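TRAP dicarboxylate ABC transporter, substrate-binding protein (Roseobacter denitrificans, PDB 4OVQ) binds beta-D-glucuronate and probably serves as the periplasmic solute-binding component of a TRAP transporter. Local coordinates at residues A[27-32]-A[68-73]; A[72-77]-A[85-90]; A[36-41]-A[232-237]. All coordinates share one frame; numbering follows the deposited sequence.

Interaction 1: residues A[27-32]-A[68-73]. With BDP (beta-D-glucopyranuronic acid), chain C.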
# COMPACT_ATOMS: atom_id res chain seq x y z
N ARG A 27 19.92 6.61 -3.44
CA ARG A 27 19.13 5.82 -4.37
C ARG A 27 17.79 5.53 -3.71
O ARG A 27 17.72 5.32 -2.49
CB ARG A 27 19.86 4.53 -4.72
CG ARG A 27 21.17 4.82 -5.44
CD ARG A 27 22.12 3.68 -5.40
NE ARG A 27 21.55 2.47 -5.98
CZ ARG A 27 21.26 1.35 -5.32
NH1 ARG A 27 21.47 1.23 -4.01
NH2 ARG A 27 20.75 0.33 -5.99
N GLY A 28 16.75 5.53 -4.54
CA GLY A 28 15.40 5.25 -4.08
C GLY A 28 14.66 4.23 -4.92
O GLY A 28 14.89 4.10 -6.12
N TRP A 29 13.74 3.51 -4.27
CA TRP A 29 12.92 2.49 -4.90
C TRP A 29 11.47 2.88 -5.03
O TRP A 29 10.88 3.45 -4.09
CB TRP A 29 13.03 1.19 -4.08
CG TRP A 29 12.32 -0.02 -4.55
CD1 TRP A 29 12.87 -1.08 -5.24
CD2 TRP A 29 10.94 -0.38 -4.31
NE1 TRP A 29 11.92 -2.03 -5.46
CE2 TRP A 29 10.73 -1.63 -4.91
CE3 TRP A 29 9.87 0.26 -3.67
CZ2 TRP A 29 9.47 -2.28 -4.88
CZ3 TRP A 29 8.63 -0.36 -3.66
CH2 TRP A 29 8.45 -1.65 -4.21
N ASN A 30 10.89 2.58 -6.18
CA ASN A 30 9.45 2.68 -6.39
C ASN A 30 9.06 1.57 -7.36
O ASN A 30 9.79 1.32 -8.33
CB ASN A 30 9.11 4.07 -6.97
CG ASN A 30 7.72 4.15 -7.62
OD1 ASN A 30 6.75 3.67 -7.06
ND2 ASN A 30 7.61 4.79 -8.79
N ILE A 31 7.94 0.90 -7.12
CA ILE A 31 7.54 -0.23 -7.96
C ILE A 31 6.80 0.17 -9.23
O ILE A 31 6.66 -0.65 -10.14
CB ILE A 31 6.71 -1.26 -7.15
CG1 ILE A 31 6.76 -2.68 -7.72
CG2 ILE A 31 5.29 -0.77 -6.93
CD1 ILE A 31 6.40 -3.75 -6.64
N HIS A 32 6.35 1.43 -9.33
CA HIS A 32 5.35 1.83 -10.32
C HIS A 32 5.94 2.28 -11.66
O HIS A 32 7.13 2.55 -11.77
CB HIS A 32 4.38 2.86 -9.74
CG HIS A 32 3.49 2.27 -8.70
ND1 HIS A 32 2.45 1.43 -9.01
CD2 HIS A 32 3.53 2.34 -7.34
CE1 HIS A 32 1.88 1.01 -7.90
NE2 HIS A 32 2.51 1.55 -6.87
N GLY A 68 14.04 -4.60 -7.44
CA GLY A 68 13.60 -5.83 -6.82
C GLY A 68 12.20 -5.78 -6.24
O GLY A 68 11.47 -4.80 -6.38
N SER A 69 11.80 -6.86 -5.62
CA SER A 69 10.48 -6.92 -5.03
C SER A 69 10.32 -5.99 -3.85
O SER A 69 11.30 -5.48 -3.29
CB SER A 69 10.19 -8.32 -4.55
OG SER A 69 10.89 -8.57 -3.33
N GLN A 70 9.08 -5.74 -3.45
CA GLN A 70 8.89 -4.82 -2.35
C GLN A 70 9.50 -5.36 -1.03
O GLN A 70 10.19 -4.62 -0.33
CB GLN A 70 7.42 -4.39 -2.23
CG GLN A 70 7.23 -3.27 -1.24
CD GLN A 70 6.06 -2.33 -1.48
OE1 GLN A 70 6.08 -1.23 -0.95
NE2 GLN A 70 5.08 -2.74 -2.29
N PRO A 71 9.28 -6.64 -0.69
CA PRO A 71 9.94 -7.07 0.55
C PRO A 71 11.48 -6.97 0.51
O PRO A 71 12.11 -6.64 1.51
CB PRO A 71 9.50 -8.53 0.68
CG PRO A 71 8.14 -8.56 -0.03
CD PRO A 71 8.37 -7.67 -1.22
N ASP A 72 12.07 -7.26 -0.63
CA ASP A 72 13.50 -7.14 -0.76
C ASP A 72 13.93 -5.67 -0.62
O ASP A 72 14.88 -5.36 0.10
CB ASP A 72 13.97 -7.81 -2.06
CG ASP A 72 13.76 -9.34 -2.04
OD1 ASP A 72 13.66 -9.91 -0.93
OD2 ASP A 72 13.71 -9.99 -3.11
N ALA A 73 13.19 -4.75 -1.23
CA ALA A 73 13.57 -3.37 -1.13
C ALA A 73 13.46 -2.89 0.30
O ALA A 73 14.26 -2.07 0.73
CB ALA A 73 12.71 -2.52 -2.05
C1 BDP C . -0.16 -1.37 -4.91
C2 BDP C . 0.93 -0.72 -4.10
C3 BDP C . 2.19 -1.36 -4.46
C4 BDP C . 2.13 -2.83 -4.17
C5 BDP C . 0.98 -3.46 -4.92
C6 BDP C . 0.82 -4.96 -4.62
O2 BDP C . 0.95 0.68 -4.54
O3 BDP C . 3.19 -0.80 -3.53
O4 BDP C . 3.41 -3.47 -4.56
O5 BDP C . -0.25 -2.81 -4.62
O6A BDP C . 1.86 -5.66 -4.43
O1 BDP C . -1.43 -0.86 -4.64
O6B BDP C . -0.35 -5.39 -4.75
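Beside the glucuronate pocket of this TRAP-family binding protein, W29 on strand 25-29 lies against the first turn of helix 70-79 and the residues leading into it. The methyl of A73 sits over the five-membered ring: A73 CB is 3.4 Å from the centroid of that W29 ring and 2° off its normal, a CH-pi contact. A hydrogen bond uses the ring edge. W29 NE1 donates to G68 O at 3.0 Å with an N-H...O angle of 149°; the oxygen lies near the indole plane, whereas the nitrogen stands above the carbonyl plane of G68. The first torsion of W29, with CG opposite the backbone N (chi1 -178°), sends the indole out toward the helix, and the turn of the ring about CB-CG brings NE1 to this carbonyl. At the benzo end W29 CH2 reaches Q70 CB at 3.5 Å, and the two side chains cross at about a right angle. Q70 then runs on extended to the sugar, where its NE2 donates to BDP O3 at 3.0 Å; BDP O4 is 2.9 Å from the same Q70 NE2. Q70 OE1 accepts from N88 N, which fixes how the amide is turned. From the loop after the strand, H32 NE2 donates to BDP O2 at 2.9 Å, with the oxygen near the imidazole plane. S69 is the N-cap of the helix, its OG accepting from D72 N. An alanine in place of W29 would remove the indole N-H and ring, and would probably leave G68 O without this donor and open a gap between A73 CB and the stem of Q70. Strand 25-29 is flanked in the sheet by strands 58-62 and 84-88, and from the latter F87 brings its ring obliquely against the indole.

Interaction 2: residues A[72-77]-A[85-90]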
# COMPACT_ATOMS: atom_id res chain seq x y z
N ASP A 72 12.07 -7.26 -0.63
CA ASP A 72 13.50 -7.14 -0.76
C ASP A 72 13.93 -5.67 -0.62
O ASP A 72 14.88 -5.36 0.10
CB ASP A 72 13.97 -7.81 -2.06
CG ASP A 72 13.76 -9.34 -2.04
OD1 ASP A 72 13.66 -9.91 -0.93
OD2 ASP A 72 13.71 -9.99 -3.11
N ALA A 73 13.19 -4.75 -1.23
CA ALA A 73 13.57 -3.37 -1.13
C ALA A 73 13.46 -2.89 0.30
O ALA A 73 14.26 -2.07 0.73
CB ALA A 73 12.71 -2.52 -2.05
N ILE A 74 12.41 -3.30 1.00
CA ILE A 74 12.25 -2.93 2.42
C ILE A 74 13.49 -3.40 3.20
O ILE A 74 14.05 -2.63 3.99
CB ILE A 74 10.95 -3.48 3.01
CG1 ILE A 74 9.72 -2.77 2.39
CG2 ILE A 74 10.97 -3.39 4.56
CD1 ILE A 74 8.47 -3.62 2.48
N GLU A 75 13.94 -4.63 2.98
CA GLU A 75 15.15 -5.08 3.65
C GLU A 75 16.38 -4.24 3.27
O GLU A 75 17.26 -3.97 4.12
CB GLU A 75 15.38 -6.57 3.35
CG GLU A 75 16.47 -7.19 4.22
CD GLU A 75 16.34 -6.74 5.68
OE1 GLU A 75 15.30 -7.04 6.30
OE2 GLU A 75 17.26 -6.03 6.17
N GLN A 76 16.49 -3.85 2.01
CA GLN A 76 17.65 -3.03 1.59
C GLN A 76 17.65 -1.67 2.31
O GLN A 76 18.69 -1.18 2.72
CB GLN A 76 17.68 -2.83 0.07
CG GLN A 76 17.91 -4.08 -0.74
CD GLN A 76 17.84 -3.80 -2.24
OE1 GLN A 76 18.50 -2.90 -2.75
NE2 GLN A 76 17.03 -4.57 -2.94
N VAL A 77 16.48 -1.05 2.45
CA VAL A 77 16.41 0.23 3.15
C VAL A 77 16.76 0.04 4.63
O VAL A 77 17.57 0.77 5.18
CB VAL A 77 15.03 0.93 2.94
CG1 VAL A 77 14.89 2.12 3.82
CG2 VAL A 77 14.95 1.41 1.49
N GLY A 85 12.73 4.58 0.01
CA GLY A 85 11.71 3.82 -0.70
C GLY A 85 10.36 4.49 -0.57
O GLY A 85 10.07 5.17 0.41
N ASN A 86 9.53 4.37 -1.59
CA ASN A 86 8.10 4.56 -1.44
C ASN A 86 7.52 3.17 -1.24
O ASN A 86 7.43 2.39 -2.18
CB ASN A 86 7.52 5.27 -2.67
CG ASN A 86 6.03 5.01 -2.87
OD1 ASN A 86 5.56 4.83 -3.99
ND2 ASN A 86 5.28 4.96 -1.78
N PHE A 87 7.16 2.87 -0.00
CA PHE A 87 6.65 1.58 0.38
C PHE A 87 5.16 1.64 0.77
O PHE A 87 4.73 2.45 1.61
CB PHE A 87 7.46 0.98 1.54
CG PHE A 87 8.89 0.73 1.23
CD1 PHE A 87 9.26 0.21 0.00
CD2 PHE A 87 9.86 1.01 2.18
CE1 PHE A 87 10.60 -0.02 -0.29
CE2 PHE A 87 11.19 0.78 1.92
CZ PHE A 87 11.56 0.26 0.69
N ASN A 88 4.40 0.71 0.21
CA ASN A 88 3.07 0.40 0.74
C ASN A 88 3.23 -0.22 2.13
O ASN A 88 4.16 -1.00 2.36
CB ASN A 88 2.44 -0.63 -0.17
CG ASN A 88 0.97 -0.90 0.12
OD1 ASN A 88 0.64 -1.86 0.84
ND2 ASN A 88 0.09 -0.14 -0.51
N LEU A 89 2.36 0.11 3.08
CA LEU A 89 2.53 -0.45 4.43
C LEU A 89 2.20 -1.93 4.55
O LEU A 89 2.60 -2.56 5.52
CB LEU A 89 1.77 0.37 5.48
CG LEU A 89 2.71 1.34 6.20
CD1 LEU A 89 3.27 2.40 5.28
CD2 LEU A 89 2.01 1.98 7.41
N GLY A 90 1.51 -2.49 3.56
CA GLY A 90 1.19 -3.91 3.56
C GLY A 90 2.36 -4.83 3.82
O GLY A 90 2.38 -5.61 4.76
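F87 of strand 85-88 is the bump and the inner side of helix 72-77 the hollow: its ring slots among the side chains of A73, I74 and V77. I74 closes one face. Its CG1 stands 3.6 Å from the centroid of the F87 ring, 4° off the normal, a CH-pi contact over the ring centre. The opposite face is backed, toward the rim, by bare backbone, G85 CA lying 3.8 Å above the F87 plane. A side chain at G85 would run into F87 CZ, so the missing CB of this glycine makes room for the ring. F87 folds back along its own strand over G85 because CG stands opposite the carbonyl carbon, beside the backbone N (chi1 -62°).

The far rim of the ring is held from the helix. V77 CG2 meets F87 CZ at 3.7 Å near the ring plane, and A73 CB touches F87 CE1, also at 3.7 Å. Between these two knobs A73 O comes obliquely to 3.6 Å from F87 CZ; this oxygen already accepts from V77 N within the helix, so its contact with the ring is plain packing. V77 CG2 reaches further, to 4.1 Å from G85 N. Past the ring, N88 caps the short helix that follows, with OD1 taking the G90 N-H from above its carbonyl plane.

The axes of helix 72-77 and strand 85-88 approach to 9.5 Å at 130° between their directions. This is the second half of a beta-alpha-beta crossover from strand 58-62 through helix 70-79 to strand 84-88, with parallel strand 25-29 between the two. P91 and I92 of helix 89-92 pack on I74, while C237 of the antiparallel neighbour 234-239 touches F87.

Interaction 3: residues A[36-41]-A[232-237]. With BDP (beta-D-glucopyranuronic acid), chain C.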
# COMPACT_ATOMS: atom_id res chain seq x y z
N TYR A 36 2.57 7.21 -13.19
CA TYR A 36 1.82 6.83 -12.01
C TYR A 36 2.04 7.90 -10.96
O TYR A 36 3.14 8.46 -10.88
CB TYR A 36 2.31 5.48 -11.49
CG TYR A 36 1.35 4.73 -10.62
CD1 TYR A 36 0.32 3.97 -11.18
CD2 TYR A 36 1.48 4.75 -9.23
CE1 TYR A 36 -0.56 3.28 -10.36
CE2 TYR A 36 0.62 4.05 -8.41
CZ TYR A 36 -0.40 3.31 -8.98
OH TYR A 36 -1.26 2.60 -8.19
N PRO A 37 0.99 8.21 -10.21
CA PRO A 37 1.04 9.27 -9.19
C PRO A 37 2.29 9.15 -8.33
O PRO A 37 3.02 10.13 -8.15
CB PRO A 37 -0.23 9.03 -8.38
CG PRO A 37 -1.22 8.53 -9.45
CD PRO A 37 -0.37 7.68 -10.38
N ASN A 38 2.56 7.96 -7.82
CA ASN A 38 3.74 7.77 -6.97
C ASN A 38 5.07 8.03 -7.67
O ASN A 38 6.06 8.47 -7.07
CB ASN A 38 3.78 6.33 -6.45
CG ASN A 38 2.59 5.96 -5.63
OD1 ASN A 38 1.46 6.35 -5.92
ND2 ASN A 38 2.81 5.15 -4.61
N THR A 39 5.12 7.68 -8.94
CA THR A 39 6.30 7.87 -9.71
C THR A 39 6.63 9.35 -9.88
O THR A 39 7.72 9.81 -9.58
CB THR A 39 6.09 7.19 -11.07
OG1 THR A 39 5.82 5.79 -10.85
CG2 THR A 39 7.29 7.34 -11.89
N VAL A 40 5.63 10.09 -10.33
CA VAL A 40 5.77 11.53 -10.59
C VAL A 40 6.08 12.21 -9.26
O VAL A 40 6.96 13.10 -9.17
CB VAL A 40 4.49 12.06 -11.19
CG1 VAL A 40 4.55 13.58 -11.31
CG2 VAL A 40 4.26 11.45 -12.58
N ALA A 41 5.43 11.76 -8.20
CA ALA A 41 5.64 12.38 -6.88
C ALA A 41 7.02 12.07 -6.28
O ALA A 41 7.59 12.91 -5.59
CB ALA A 41 4.52 11.98 -5.91
N ILE A 232 -4.96 0.82 2.67
CA ILE A 232 -3.60 0.78 3.18
C ILE A 232 -2.83 2.01 2.66
O ILE A 232 -2.81 2.23 1.45
CB ILE A 232 -2.91 -0.51 2.69
CG1 ILE A 232 -3.71 -1.74 3.11
CG2 ILE A 232 -1.50 -0.57 3.20
CD1 ILE A 232 -3.11 -3.06 2.65
N PRO A 233 -2.21 2.78 3.56
CA PRO A 233 -1.45 3.94 3.11
C PRO A 233 -0.06 3.52 2.66
O PRO A 233 0.38 2.39 2.90
CB PRO A 233 -1.33 4.78 4.39
CG PRO A 233 -1.29 3.78 5.48
CD PRO A 233 -2.24 2.69 5.03
N GLU A 234 0.63 4.45 2.02
CA GLU A 234 2.03 4.23 1.72
C GLU A 234 2.81 5.33 2.37
O GLU A 234 2.26 6.30 2.89
CB GLU A 234 2.27 4.20 0.21
CG GLU A 234 1.24 3.36 -0.56
CD GLU A 234 1.77 2.80 -1.85
OE1 GLU A 234 2.74 3.38 -2.40
OE2 GLU A 234 1.18 1.80 -2.29
N CYS A 235 4.12 5.20 2.34
CA CYS A 235 4.97 6.24 2.84
C CYS A 235 6.15 6.50 1.90
O CYS A 235 6.47 5.67 1.04
CB CYS A 235 5.47 5.89 4.24
SG CYS A 235 6.63 4.49 4.24
N ILE A 236 6.77 7.65 2.08
CA ILE A 236 8.14 7.88 1.70
C ILE A 236 8.95 7.49 2.93
O ILE A 236 8.71 8.08 4.00
CB ILE A 236 8.39 9.38 1.34
CG1 ILE A 236 7.43 9.87 0.24
CG2 ILE A 236 9.85 9.60 0.94
CD1 ILE A 236 7.63 11.31 -0.14
N CYS A 237 9.88 6.53 2.77
CA CYS A 237 10.63 5.78 3.82
C CYS A 237 12.11 6.21 3.66
O CYS A 237 12.59 6.33 2.53
CB CYS A 237 10.52 4.17 3.69
SG CYS A 237 10.99 3.30 5.09
C1 BDP C . -0.16 -1.37 -4.91
C2 BDP C . 0.93 -0.72 -4.10
C3 BDP C . 2.19 -1.36 -4.46
C4 BDP C . 2.13 -2.83 -4.17
C5 BDP C . 0.98 -3.46 -4.92
C6 BDP C . 0.82 -4.96 -4.62
O2 BDP C . 0.95 0.68 -4.54
O3 BDP C . 3.19 -0.80 -3.53
O4 BDP C . 3.41 -3.47 -4.56
O5 BDP C . -0.25 -2.81 -4.62
O6A BDP C . 1.86 -5.66 -4.43
O1 BDP C . -1.43 -0.86 -4.64
O6B BDP C . -0.35 -5.39 -4.75
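N38 and E234, almost two hundred residues apart in sequence, meet through a single pair of polar atoms: N38 ND2 lies 2.8 Å from E234 OE1. The side chains cross at about a right angle, and the amide is turned almost perpendicular to the carboxylate, their planes 85° apart. The stronger partner of N38 ND2 is N86 OD1, while N38 OD1 accepts from Q265 NE2, so the amide is pinned at both ends. E234 stands at the start of strand 234-239, in the five-stranded mixed sheet between antiparallel neighbours 84-88 and 135-141; N38 projects from the first turn of helix 37-52, which packs against helix 248-282. Extended beyond CG, the glutamate arm carries its carboxylate to the bound sugar. There BDP O2 donates to E234 OE2 over a short 2.5 Å. The same OE2 also accepts from N88 ND2, and OE1 from N86 ND2, so both oxygens of this buried group have donors, an environment likely to favour its charged form. Y36, the N-cap residue of helix 37-52, stacks its ring on H32.

From the N terminus, strand 25-29 leads into the loop at 30-32 that reaches the pocket, and helix 37-52 starts soon after with 36-41. Interaction 1 then closes the first loop, bringing 68-73 back to the strand. Helix 70-79 carries both interaction 1 and interaction 2, and the two share D72 and A73; interaction 2 closes the short turn into strand 84-88. Interaction 3 closes much the longest loop, out to 232-237; interaction 2 lies wholly within that span, whereas interactions 1 and 3 cross. Strands 25-29, 84-88 and 234-239 lie side by side in one sheet, tied to helices 70-79 and 37-52, and interactions 1 and 3 both reach the sugar.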